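Local coordinates for putative immunoglobulin-blocking virulence protein (Mycoplasma mycoides subsp. capri, PDB 7ADK), which probably binds host immunoglobulins and blocks their action as a virulence factor, at residues A[204-209]-A[294-299]; A[251-256]-A[285-290]; A[258-261]-A[266-269]; A[315-320]-A[327-332]. One frame throughout, in Å; residues are numbered along the deposited sequence.

Contact 1: A[204-209]-A[294-299]; sequences GLFNNS and SKFTKI
A type I beta turn from G204 to N207, joining the two very short strands 203-204 and 207-208, puts F206, at its third position, against F296 of the loop leading from helix 280-288 to helix 301-308. The two rings are the whole of the contact. CE2 of F206 lies 3.5 Å from CD2 of F296, and CZ of F206 is equally near, at 3.5 Å, to CE2 of F296. The ring centroids are 5.3 Å apart with planes at 46°, a tilted pairing in which the side chains cross at about a right angle. Both rings have CG beside their own backbone N, anti to the carbonyl carbon (chi1 -52° in F206 and -65° in F296), which turns each towards the other chain segment. The turn is tied by N208, whose ND2 donates to G204 O over 2.9 Å; G204 O also accepts the backbone N of N207. OD1 of N208 meanwhile caps helix 209-218 at the backbone N of F211. With no polar bond between the segments, the join is apolar, the buried ring pair being embedded among L291 and I320, which touch both rings, and other neighbours such as L193 and L262.

Contact 2: A[251-256]-A[285-290]; sequences KMLDSN and IWLIAN
L253 lays its CD1 methyl over two residues at once, 3.4 Å from CB of L287 and 3.5 Å from CG2 of I288, in a helix-helix contact between the C-terminal ends of helices 247-253 and 280-288. The second branch joins in on one side: L253 CD2 lies 3.6 Å from I288 CG2, while L253 CG is 4.0 Å from L287 CB. L253 and L287 run alongside one another with their side chains pointing in opposite directions, and L253 meets CB of L287, not its methyls. I288 offers its short branch, because CG1 stands between the backbone N and the carbonyl carbon (chi1 61°) and CG2 is left beside the backbone N, facing L253. All three side chains are buried, and the contact is entirely hydrophobic. F214 of helix 209-218 also packs on I288, Y284 touches L253, and I259 and K263 touch L287.

Polar groups act within each segment, where the helices finish. D254 is the first residue to leave helical geometry after helix 247-253, and its carbonyl O accepts ND2 of N256 at 2.8 Å. After the second helix, N290 folds its amide back over W286: ND2 gives a 2.8 Å hydrogen bond to W286 O on a lone pair in the carbonyl plane, and the same nitrogen lies 3.3 Å above the indole plane, displaced towards the rim.

Contact 3: A[258-261]-A[266-269]; sequences VINF and AQKE
Q267 reaches across to N260 with the full length of its side chain, closing a short bend between the 3-10 segment that starts at I259 and the helical-looking residues before helix 270-273. Its CB is at the margin of the contact, 4.0 Å from N260 OD1. CG comes next, beside its own backbone N and anti to the carbonyl carbon (chi1 -72°), and it meets two oxygens of N260: the backbone O at 3.2 Å and OD1 at 3.8 Å. The chain then runs fully extended, carrying CD past the same carbonyl, with N260 O 3.4 Å away from Q267 CD. At the tip the two ends of the amide differ. NE2 donates to the backbone O of S264, within the intervening bend, whereas OE1 lies 3.2 Å from N260 O without a bond, both being acceptors. The bond to S264 would favour the amide orientation that leaves OE1 beside the carbonyl.

OD1 of N260 adds a contact, 3.8 Å from Q267 CA, its amide plane turned 76° from that of Q267. The segments thus meet chiefly through Q267 CG and the amide carbon beside N260 O, close to the surface, with their nearest CA atoms, those of N260 and Q267, 6.1 Å apart. On its inner side the bend rests on helices: I259 packs on M252 of helix 247-253, on L287 of helix 280-288 and on Y270 of helix 270-273, while A266 and E269 touch W286 of helix 280-288.

Contact 4: A[315-320]-A[327-332]; sequences PRSAFI and DSNGWG
F319 and D327 form the tight end of an antiparallel beta hairpin made by strands 318-320 and 326-332. They are a hydrogen-bonded pair: F319 N donates to D327 O over 2.8 Å and D327 N returns a 2.9 Å bond to F319 O, the latter nearly along the C=O axis. Their side chains lie side by side on one face of the sheet. F319 has CG between its backbone N and carbonyl carbon (chi1 73°), which brings the ring across the neighbouring strand, and CB of D327 packs over a ring face in a CH-pi contact, 3.9 Å from the centroid and 21° off the normal. The aspartate is gripped beyond the ring, since OD2 accepts S328 N and the hydroxyl of S303. Next along, A318 and S328 are a non-hydrogen-bonded pair whose side chains share the other face with I313 of strand 312-313.

Away from the hairpin loop, strand 326-332 is broken at N329 and G330, yet S317 stays closely packed there: its O accepts N329 N at 3.1 Å, and its CB lies 3.5 Å from G330 N. The loose, solvent side is the exposed N329 side chain, which makes no hydrogen bond across the segments. S328 secures its own strand: OG donates to G330 O over 2.8 Å, approaching from above the carbonyl plane, 52° out of it.

In the fold
All four contacts lie on the same side of the chain's centre, the beta hairpin of contact 4 being nearest to it and contact 3 farthest. Contacts 1 and 4, with centres about 11 Å apart, share an apolar core: I320 CG2 reaches F296 CE1 at 3.6 Å, and I320 CD1 lies 4.0 Å from F206 CZ. I320 also links contact 2, through its CG2, 3.7 Å from M252 CB. Contacts 2 and 3, about 10 Å between centres, join where L287 CD1 meets I259 CG1 at 3.6 Å. Contacts 3 and 4 do not touch, their nearest atoms being about 8 Å apart, but helix 247-253 touches both, M252 meeting V258 and I259 as well as I320.

Contact 1: A[204-209]-A[294-299]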
loop_
_atom_site.group_PDB
_atom_site.type_symbol
_atom_site.label_atom_id
_atom_site.label_comp_id
_atom_site.label_asym_id
_atom_site.label_seq_id
_atom_site.Cartn_x
_atom_site.Cartn_y
_atom_site.Cartn_z
ATOM N N GLY A 204 23.870 8.670 -35.829
ATOM C CA GLY A 204 24.033 9.999 -36.434
ATOM C C GLY A 204 22.857 10.401 -37.318
ATOM O O GLY A 204 22.001 9.582 -37.637
ATOM N N LEU A 205 22.776 11.662 -37.746
ATOM C CA LEU A 205 21.599 12.162 -38.472
ATOM C C LEU A 205 21.300 11.436 -39.792
ATOM O O LEU A 205 20.131 11.246 -40.108
ATOM C CB LEU A 205 21.722 13.673 -38.719
ATOM C CG LEU A 205 21.303 14.497 -37.499
ATOM C CD1 LEU A 205 21.872 15.908 -37.569
ATOM C CD2 LEU A 205 19.784 14.582 -37.423
ATOM N N PHE A 206 22.310 10.995 -40.541
ATOM C CA PHE A 206 22.132 10.251 -41.794
ATOM C C PHE A 206 22.792 8.879 -41.736
ATOM O O PHE A 206 23.154 8.306 -42.763
ATOM C CB PHE A 206 22.577 11.084 -43.002
ATOM C CG PHE A 206 21.955 12.457 -43.066
ATOM C CD1 PHE A 206 20.567 12.618 -42.941
ATOM C CD2 PHE A 206 22.766 13.590 -43.173
ATOM C CE1 PHE A 206 19.997 13.893 -42.896
ATOM C CE2 PHE A 206 22.198 14.865 -43.121
ATOM C CZ PHE A 206 20.817 15.021 -42.975
ATOM N N ASN A 207 22.938 8.343 -40.526
ATOM C CA ASN A 207 23.320 6.966 -40.264
ATOM C C ASN A 207 22.725 6.510 -38.921
ATOM O O ASN A 207 23.372 6.612 -37.881
ATOM C CB ASN A 207 24.838 6.833 -40.314
ATOM C CG ASN A 207 25.325 5.438 -40.071
ATOM O OD1 ASN A 207 24.672 4.490 -40.214
ATOM N ND2 ASN A 207 26.464 5.251 -39.708
ATOM N N ASN A 208 21.476 6.053 -38.940
ATOM C CA ASN A 208 20.754 5.574 -37.767
ATOM C C ASN A 208 19.700 4.538 -38.149
ATOM O O ASN A 208 19.317 4.425 -39.301
ATOM C CB ASN A 208 20.150 6.741 -36.964
ATOM C CG ASN A 208 19.041 7.483 -37.673
ATOM O OD1 ASN A 208 17.957 6.963 -37.876
ATOM N ND2 ASN A 208 19.272 8.712 -38.047
ATOM N N SER A 209 19.211 3.782 -37.180
ATOM C CA SER A 209 18.336 2.633 -37.401
ATOM C C SER A 209 17.059 2.937 -38.199
ATOM O O SER A 209 16.727 2.176 -39.107
ATOM C CB SER A 209 18.031 1.993 -36.054
ATOM O OG SER A 209 17.289 0.820 -36.186
ATOM N N SER A 294 25.282 16.557 -47.923
ATOM C CA SER A 294 26.235 17.583 -48.352
ATOM C C SER A 294 25.809 19.025 -48.058
ATOM O O SER A 294 26.662 19.908 -48.059
ATOM C CB SER A 294 26.513 17.400 -49.837
ATOM O OG SER A 294 25.314 17.301 -50.547
ATOM N N LYS A 295 24.532 19.293 -47.750
ATOM C CA LYS A 295 24.029 20.641 -47.410
ATOM C C LYS A 295 24.251 21.067 -45.955
ATOM O O LYS A 295 24.019 22.224 -45.617
ATOM C CB LYS A 295 22.536 20.726 -47.771
ATOM C CG LYS A 295 22.314 20.700 -49.286
ATOM C CD LYS A 295 22.691 22.012 -49.997
ATOM C CE LYS A 295 22.849 21.826 -51.509
ATOM N NZ LYS A 295 21.678 21.176 -52.132
ATOM N N PHE A 296 24.672 20.163 -45.075
ATOM C CA PHE A 296 24.604 20.367 -43.623
ATOM C C PHE A 296 25.922 20.767 -42.946
ATOM O O PHE A 296 26.014 20.772 -41.725
ATOM C CB PHE A 296 23.906 19.170 -42.982
ATOM C CG PHE A 296 22.458 19.038 -43.386
ATOM C CD1 PHE A 296 21.501 19.879 -42.801
ATOM C CD2 PHE A 296 22.070 18.109 -44.364
ATOM C CE1 PHE A 296 20.161 19.791 -43.200
ATOM C CE2 PHE A 296 20.724 18.007 -44.747
ATOM C CZ PHE A 296 19.767 18.851 -44.164
ATOM N N THR A 297 26.928 21.193 -43.704
ATOM C CA THR A 297 28.192 21.774 -43.200
ATOM C C THR A 297 28.028 23.195 -42.604
ATOM O O THR A 297 28.678 24.148 -43.040
ATOM C CB THR A 297 29.252 21.756 -44.318
ATOM O OG1 THR A 297 28.763 22.444 -45.443
ATOM C CG2 THR A 297 29.639 20.349 -44.763
ATOM N N LYS A 298 27.107 23.379 -41.645
ATOM C CA LYS A 298 26.970 24.581 -40.788
ATOM C C LYS A 298 26.562 24.180 -39.369
ATOM O O LYS A 298 25.642 23.385 -39.202
ATOM C CB LYS A 298 25.962 25.600 -41.363
ATOM C CG LYS A 298 26.489 26.304 -42.619
ATOM C CD LYS A 298 25.556 27.416 -43.113
ATOM C CE LYS A 298 26.130 28.174 -44.322
ATOM N NZ LYS A 298 26.365 27.301 -45.500
ATOM N N ILE A 299 27.190 24.777 -38.356
ATOM C CA ILE A 299 26.892 24.571 -36.923
ATOM C C ILE A 299 26.074 25.746 -36.363
ATOM O O ILE A 299 26.360 26.906 -36.655
ATOM C CB ILE A 299 28.189 24.352 -36.111
ATOM C CG1 ILE A 299 28.961 23.082 -36.518
ATOM C CG2 ILE A 299 27.928 24.312 -34.597
ATOM C CD1 ILE A 299 28.184 21.765 -36.425
#

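Contact 2: A[251-256]-A[285-290]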
loop_
_atom_site.group_PDB
_atom_site.type_symbol
_atom_site.label_atom_id
_atom_site.label_comp_id
_atom_site.label_asym_id
_atom_site.label_seq_id
_atom_site.Cartn_x
_atom_site.Cartn_y
_atom_site.Cartn_z
ATOM N N LYS A 251 11.996 20.171 -37.168
ATOM C CA LYS A 251 12.203 21.634 -37.195
ATOM C C LYS A 251 12.638 22.180 -38.564
ATOM O O LYS A 251 12.301 23.307 -38.894
ATOM C CB LYS A 251 13.227 22.023 -36.115
ATOM C CG LYS A 251 12.730 21.737 -34.690
ATOM C CD LYS A 251 13.723 22.229 -33.635
ATOM C CE LYS A 251 13.247 21.824 -32.242
ATOM N NZ LYS A 251 14.126 22.333 -31.161
ATOM N N MET A 252 13.343 21.381 -39.364
ATOM C CA MET A 252 13.601 21.612 -40.791
ATOM C C MET A 252 12.462 21.078 -41.679
ATOM O O MET A 252 12.069 21.719 -42.644
ATOM C CB MET A 252 14.967 20.992 -41.133
ATOM C CG MET A 252 15.288 20.839 -42.624
ATOM S SD MET A 252 15.115 22.308 -43.653
ATOM C CE MET A 252 16.288 23.412 -42.868
ATOM N N LEU A 253 11.927 19.905 -41.341
ATOM C CA LEU A 253 10.991 19.109 -42.141
ATOM C C LEU A 253 9.641 19.802 -42.351
ATOM O O LEU A 253 9.052 19.677 -43.417
ATOM C CB LEU A 253 10.809 17.763 -41.415
ATOM C CG LEU A 253 10.800 16.513 -42.285
ATOM C CD1 LEU A 253 12.132 16.350 -42.998
ATOM C CD2 LEU A 253 10.577 15.287 -41.397
ATOM N N ASP A 254 9.157 20.544 -41.356
ATOM C CA ASP A 254 8.026 21.461 -41.523
ATOM C C ASP A 254 8.462 22.637 -42.407
ATOM O O ASP A 254 9.309 23.425 -41.997
ATOM C CB ASP A 254 7.520 21.942 -40.159
ATOM C CG ASP A 254 6.899 20.835 -39.313
ATOM O OD1 ASP A 254 6.331 19.873 -39.869
ATOM O OD2 ASP A 254 6.911 20.964 -38.070
ATOM N N SER A 255 7.897 22.740 -43.618
ATOM C CA SER A 255 8.488 23.443 -44.764
ATOM C C SER A 255 9.081 24.822 -44.482
ATOM O O SER A 255 10.197 25.111 -44.916
ATOM C CB SER A 255 7.425 23.556 -45.855
ATOM O OG SER A 255 7.860 24.329 -46.935
ATOM N N ASN A 256 8.328 25.679 -43.781
ATOM C CA ASN A 256 8.686 27.035 -43.331
ATOM C C ASN A 256 9.324 27.969 -44.392
ATOM O O ASN A 256 9.984 28.950 -44.047
ATOM C CB ASN A 256 9.418 26.967 -41.972
ATOM C CG ASN A 256 10.909 26.686 -42.048
ATOM O OD1 ASN A 256 11.734 27.578 -41.926
ATOM N ND2 ASN A 256 11.306 25.445 -42.168
ATOM N N ILE A 285 8.149 11.547 -44.141
ATOM C CA ILE A 285 9.028 10.395 -44.448
ATOM C C ILE A 285 9.768 10.565 -45.789
ATOM O O ILE A 285 10.957 10.263 -45.908
ATOM C CB ILE A 285 8.210 9.070 -44.441
ATOM C CG1 ILE A 285 7.890 8.655 -42.989
ATOM C CG2 ILE A 285 8.918 7.902 -45.148
ATOM C CD1 ILE A 285 6.937 7.469 -42.828
ATOM N N TRP A 286 9.091 11.055 -46.827
ATOM C CA TRP A 286 9.684 11.287 -48.139
ATOM C C TRP A 286 10.635 12.490 -48.138
ATOM O O TRP A 286 11.464 12.602 -49.039
ATOM C CB TRP A 286 8.571 11.368 -49.200
ATOM C CG TRP A 286 8.989 11.422 -50.634
ATOM C CD1 TRP A 286 9.281 10.368 -51.424
ATOM C CD2 TRP A 286 9.148 12.593 -51.482
ATOM N NE1 TRP A 286 9.720 10.816 -52.650
ATOM C CE2 TRP A 286 9.702 12.183 -52.724
ATOM C CE3 TRP A 286 8.849 13.961 -51.340
ATOM C CZ2 TRP A 286 10.056 13.094 -53.723
ATOM C CZ3 TRP A 286 9.121 14.873 -52.374
ATOM C CH2 TRP A 286 9.765 14.453 -53.544
ATOM N N LEU A 287 10.607 13.387 -47.147
ATOM C CA LEU A 287 11.650 14.411 -46.986
ATOM C C LEU A 287 12.936 13.788 -46.437
ATOM O O LEU A 287 13.944 13.809 -47.122
ATOM C CB LEU A 287 11.184 15.613 -46.141
ATOM C CG LEU A 287 10.346 16.714 -46.800
ATOM C CD1 LEU A 287 10.981 17.229 -48.074
ATOM C CD2 LEU A 287 8.932 16.300 -47.116
ATOM N N ILE A 288 12.909 13.170 -45.262
ATOM C CA ILE A 288 14.089 12.548 -44.641
ATOM C C ILE A 288 14.753 11.510 -45.554
ATOM O O ILE A 288 15.972 11.522 -45.688
ATOM C CB ILE A 288 13.753 11.958 -43.249
ATOM C CG1 ILE A 288 12.680 10.854 -43.282
ATOM C CG2 ILE A 288 13.317 13.081 -42.318
ATOM C CD1 ILE A 288 12.224 10.322 -41.928
ATOM N N ALA A 289 13.989 10.679 -46.268
ATOM C CA ALA A 289 14.532 9.707 -47.217
ATOM C C ALA A 289 15.103 10.315 -48.523
ATOM O O ALA A 289 15.575 9.571 -49.378
ATOM C CB ALA A 289 13.464 8.659 -47.491
ATOM N N ASN A 290 15.069 11.646 -48.702
ATOM C CA ASN A 290 15.579 12.382 -49.863
ATOM C C ASN A 290 16.360 13.673 -49.530
ATOM O O ASN A 290 16.636 14.451 -50.436
ATOM C CB ASN A 290 14.405 12.705 -50.782
ATOM C CG ASN A 290 13.778 11.510 -51.459
ATOM O OD1 ASN A 290 14.223 11.027 -52.477
ATOM N ND2 ASN A 290 12.677 11.047 -50.971
#

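Contact 3: A[258-261]-A[266-269]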
loop_
_atom_site.group_PDB
_atom_site.type_symbol
_atom_site.label_atom_id
_atom_site.label_comp_id
_atom_site.label_asym_id
_atom_site.label_seq_id
_atom_site.Cartn_x
_atom_site.Cartn_y
_atom_site.Cartn_z
ATOM N N VAL A 258 11.768 26.956 -46.409
ATOM C CA VAL A 258 13.193 26.578 -46.445
ATOM C C VAL A 258 13.447 25.171 -47.004
ATOM O O VAL A 258 14.439 24.989 -47.708
ATOM C CB VAL A 258 13.841 26.735 -45.057
ATOM C CG1 VAL A 258 15.336 26.402 -45.080
ATOM C CG2 VAL A 258 13.734 28.171 -44.537
ATOM N N ILE A 259 12.576 24.185 -46.739
ATOM C CA ILE A 259 12.888 22.746 -46.938
ATOM C C ILE A 259 13.402 22.382 -48.336
ATOM O O ILE A 259 14.243 21.496 -48.473
ATOM C CB ILE A 259 11.682 21.865 -46.550
ATOM C CG1 ILE A 259 11.969 20.353 -46.581
ATOM C CG2 ILE A 259 10.470 22.108 -47.459
ATOM C CD1 ILE A 259 13.016 19.872 -45.617
ATOM N N ASN A 260 12.954 23.082 -49.378
ATOM C CA ASN A 260 13.299 22.735 -50.750
ATOM C C ASN A 260 14.796 22.900 -51.061
ATOM O O ASN A 260 15.320 22.184 -51.903
ATOM C CB ASN A 260 12.424 23.551 -51.705
ATOM C CG ASN A 260 12.452 22.975 -53.106
ATOM O OD1 ASN A 260 12.304 21.785 -53.309
ATOM N ND2 ASN A 260 12.636 23.783 -54.105
ATOM N N PHE A 261 15.526 23.767 -50.359
ATOM C CA PHE A 261 16.968 23.937 -50.577
ATOM C C PHE A 261 17.845 22.796 -50.030
ATOM O O PHE A 261 19.045 22.773 -50.293
ATOM C CB PHE A 261 17.393 25.312 -50.056
ATOM C CG PHE A 261 16.846 26.452 -50.884
ATOM C CD1 PHE A 261 17.327 26.646 -52.189
ATOM C CD2 PHE A 261 15.841 27.296 -50.382
ATOM C CE1 PHE A 261 16.816 27.685 -52.981
ATOM C CE2 PHE A 261 15.338 28.342 -51.170
ATOM C CZ PHE A 261 15.825 28.536 -52.469
ATOM N N ALA A 266 15.413 15.406 -55.743
ATOM C CA ALA A 266 13.974 15.383 -55.518
ATOM C C ALA A 266 13.334 16.786 -55.425
ATOM O O ALA A 266 12.115 16.889 -55.354
ATOM C CB ALA A 266 13.701 14.532 -54.283
ATOM N N GLN A 267 14.128 17.855 -55.479
ATOM C CA GLN A 267 13.691 19.228 -55.737
ATOM C C GLN A 267 12.845 19.393 -57.009
ATOM O O GLN A 267 11.957 20.240 -57.028
ATOM C CB GLN A 267 14.925 20.124 -55.884
ATOM C CG GLN A 267 15.648 20.365 -54.563
ATOM C CD GLN A 267 16.860 21.266 -54.754
ATOM O OE1 GLN A 267 16.779 22.481 -54.781
ATOM N NE2 GLN A 267 18.027 20.717 -54.966
ATOM N N LYS A 268 13.079 18.610 -58.074
ATOM C CA LYS A 268 12.210 18.626 -59.258
ATOM C C LYS A 268 10.876 17.920 -58.999
ATOM O O LYS A 268 9.845 18.355 -59.495
ATOM C CB LYS A 268 12.948 18.044 -60.475
ATOM C CG LYS A 268 14.015 19.011 -61.009
ATOM C CD LYS A 268 14.543 18.639 -62.398
ATOM C CE LYS A 268 15.409 17.379 -62.439
ATOM N NZ LYS A 268 16.797 17.637 -61.996
ATOM N N GLU A 269 10.867 16.822 -58.244
ATOM C CA GLU A 269 9.640 16.061 -57.948
ATOM C C GLU A 269 8.767 16.711 -56.861
ATOM O O GLU A 269 7.543 16.654 -56.942
ATOM C CB GLU A 269 9.995 14.623 -57.540
ATOM C CG GLU A 269 10.514 13.766 -58.703
ATOM C CD GLU A 269 10.526 12.271 -58.365
ATOM O OE1 GLU A 269 11.057 11.882 -57.306
ATOM O OE2 GLU A 269 10.023 11.457 -59.162
#

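Contact 4: A[315-320]-A[327-332]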
loop_
_atom_site.group_PDB
_atom_site.type_symbol
_atom_site.label_atom_id
_atom_site.label_comp_id
_atom_site.label_asym_id
_atom_site.label_seq_id
_atom_site.Cartn_x
_atom_site.Cartn_y
_atom_site.Cartn_z
ATOM N N PRO A 315 26.605 12.804 -31.407
ATOM C CA PRO A 315 25.867 12.363 -32.580
ATOM C C PRO A 315 24.475 11.805 -32.283
ATOM O O PRO A 315 23.635 11.833 -33.167
ATOM C CB PRO A 315 26.753 11.332 -33.265
ATOM C CG PRO A 315 28.155 11.711 -32.819
ATOM C CD PRO A 315 27.941 12.238 -31.410
ATOM N N ARG A 316 24.181 11.353 -31.059
ATOM C CA ARG A 316 22.847 10.880 -30.652
ATOM C C ARG A 316 21.894 12.029 -30.305
ATOM O O ARG A 316 20.688 11.893 -30.435
ATOM C CB ARG A 316 23.028 9.901 -29.477
ATOM C CG ARG A 316 21.790 9.063 -29.132
ATOM C CD ARG A 316 21.989 8.125 -27.937
ATOM N NE ARG A 316 23.081 7.167 -28.130
ATOM C CZ ARG A 316 23.021 5.867 -28.287
ATOM N NH1 ARG A 316 21.940 5.182 -28.186
ATOM N NH2 ARG A 316 24.095 5.239 -28.574
ATOM N N SER A 317 22.440 13.163 -29.885
ATOM C CA SER A 317 21.694 14.361 -29.473
ATOM C C SER A 317 21.555 15.411 -30.580
ATOM O O SER A 317 20.909 16.432 -30.373
ATOM C CB SER A 317 22.396 15.001 -28.279
ATOM O OG SER A 317 22.534 14.074 -27.224
ATOM N N ALA A 318 22.208 15.208 -31.726
ATOM C CA ALA A 318 22.218 16.146 -32.837
ATOM C C ALA A 318 20.853 16.254 -33.516
ATOM O O ALA A 318 20.261 15.235 -33.864
ATOM C CB ALA A 318 23.286 15.712 -33.838
ATOM N N PHE A 319 20.408 17.473 -33.798
ATOM C CA PHE A 319 19.237 17.775 -34.619
ATOM C C PHE A 319 19.560 18.884 -35.623
ATOM O O PHE A 319 20.568 19.568 -35.516
ATOM C CB PHE A 319 18.017 18.105 -33.740
ATOM C CG PHE A 319 18.026 19.447 -33.032
ATOM C CD1 PHE A 319 18.568 19.545 -31.745
ATOM C CD2 PHE A 319 17.459 20.584 -33.635
ATOM C CE1 PHE A 319 18.542 20.774 -31.066
ATOM C CE2 PHE A 319 17.444 21.814 -32.959
ATOM C CZ PHE A 319 17.982 21.908 -31.672
ATOM N N ILE A 320 18.716 19.054 -36.627
ATOM C CA ILE A 320 18.821 20.124 -37.626
ATOM C C ILE A 320 17.773 21.180 -37.271
ATOM O O ILE A 320 16.597 20.837 -37.159
ATOM C CB ILE A 320 18.552 19.522 -39.026
ATOM C CG1 ILE A 320 19.583 18.442 -39.410
ATOM C CG2 ILE A 320 18.520 20.599 -40.112
ATOM C CD1 ILE A 320 19.028 17.404 -40.363
ATOM N N ASP A 327 22.569 21.456 -34.709
ATOM C CA ASP A 327 22.396 21.867 -33.314
ATOM C C ASP A 327 22.233 20.615 -32.434
ATOM O O ASP A 327 22.117 19.511 -32.961
ATOM C CB ASP A 327 21.180 22.803 -33.250
ATOM C CG ASP A 327 21.134 23.687 -32.002
ATOM O OD1 ASP A 327 20.239 24.562 -31.942
ATOM O OD2 ASP A 327 22.013 23.550 -31.120
ATOM N N SER A 328 22.246 20.714 -31.107
ATOM C CA SER A 328 22.026 19.532 -30.259
ATOM C C SER A 328 21.374 19.840 -28.918
ATOM O O SER A 328 21.328 20.981 -28.468
ATOM C CB SER A 328 23.309 18.704 -30.090
ATOM O OG SER A 328 24.189 19.223 -29.127
ATOM N N ASN A 329 20.844 18.792 -28.289
ATOM C CA ASN A 329 20.412 18.784 -26.893
ATOM C C ASN A 329 21.386 17.978 -26.003
ATOM O O ASN A 329 20.975 17.360 -25.028
ATOM C CB ASN A 329 18.931 18.362 -26.823
ATOM C CG ASN A 329 18.612 16.985 -27.386
ATOM O OD1 ASN A 329 19.384 16.044 -27.328
ATOM N ND2 ASN A 329 17.436 16.811 -27.944
ATOM N N GLY A 330 22.673 17.933 -26.362
ATOM C CA GLY A 330 23.680 17.116 -25.682
ATOM C C GLY A 330 25.083 17.236 -26.273
ATOM O O GLY A 330 25.263 17.185 -27.492
ATOM N N TRP A 331 26.078 17.429 -25.401
ATOM C CA TRP A 331 27.493 17.668 -25.728
ATOM C C TRP A 331 28.410 16.893 -24.776
ATOM O O TRP A 331 28.158 16.832 -23.577
ATOM C CB TRP A 331 27.852 19.166 -25.694
ATOM C CG TRP A 331 26.935 20.109 -26.400
ATOM C CD1 TRP A 331 27.098 20.569 -27.656
ATOM C CD2 TRP A 331 25.686 20.695 -25.922
ATOM N NE1 TRP A 331 26.038 21.378 -27.992
ATOM C CE2 TRP A 331 25.137 21.487 -26.965
ATOM C CE3 TRP A 331 24.942 20.615 -24.724
ATOM C CZ2 TRP A 331 23.922 22.158 -26.836
ATOM C CZ3 TRP A 331 23.714 21.284 -24.590
ATOM C CH2 TRP A 331 23.205 22.057 -25.640
ATOM N N GLY A 332 29.481 16.305 -25.299
ATOM C CA GLY A 332 30.398 15.462 -24.541
ATOM C C GLY A 332 31.852 15.915 -24.626
ATOM O O GLY A 332 32.278 16.417 -25.667
#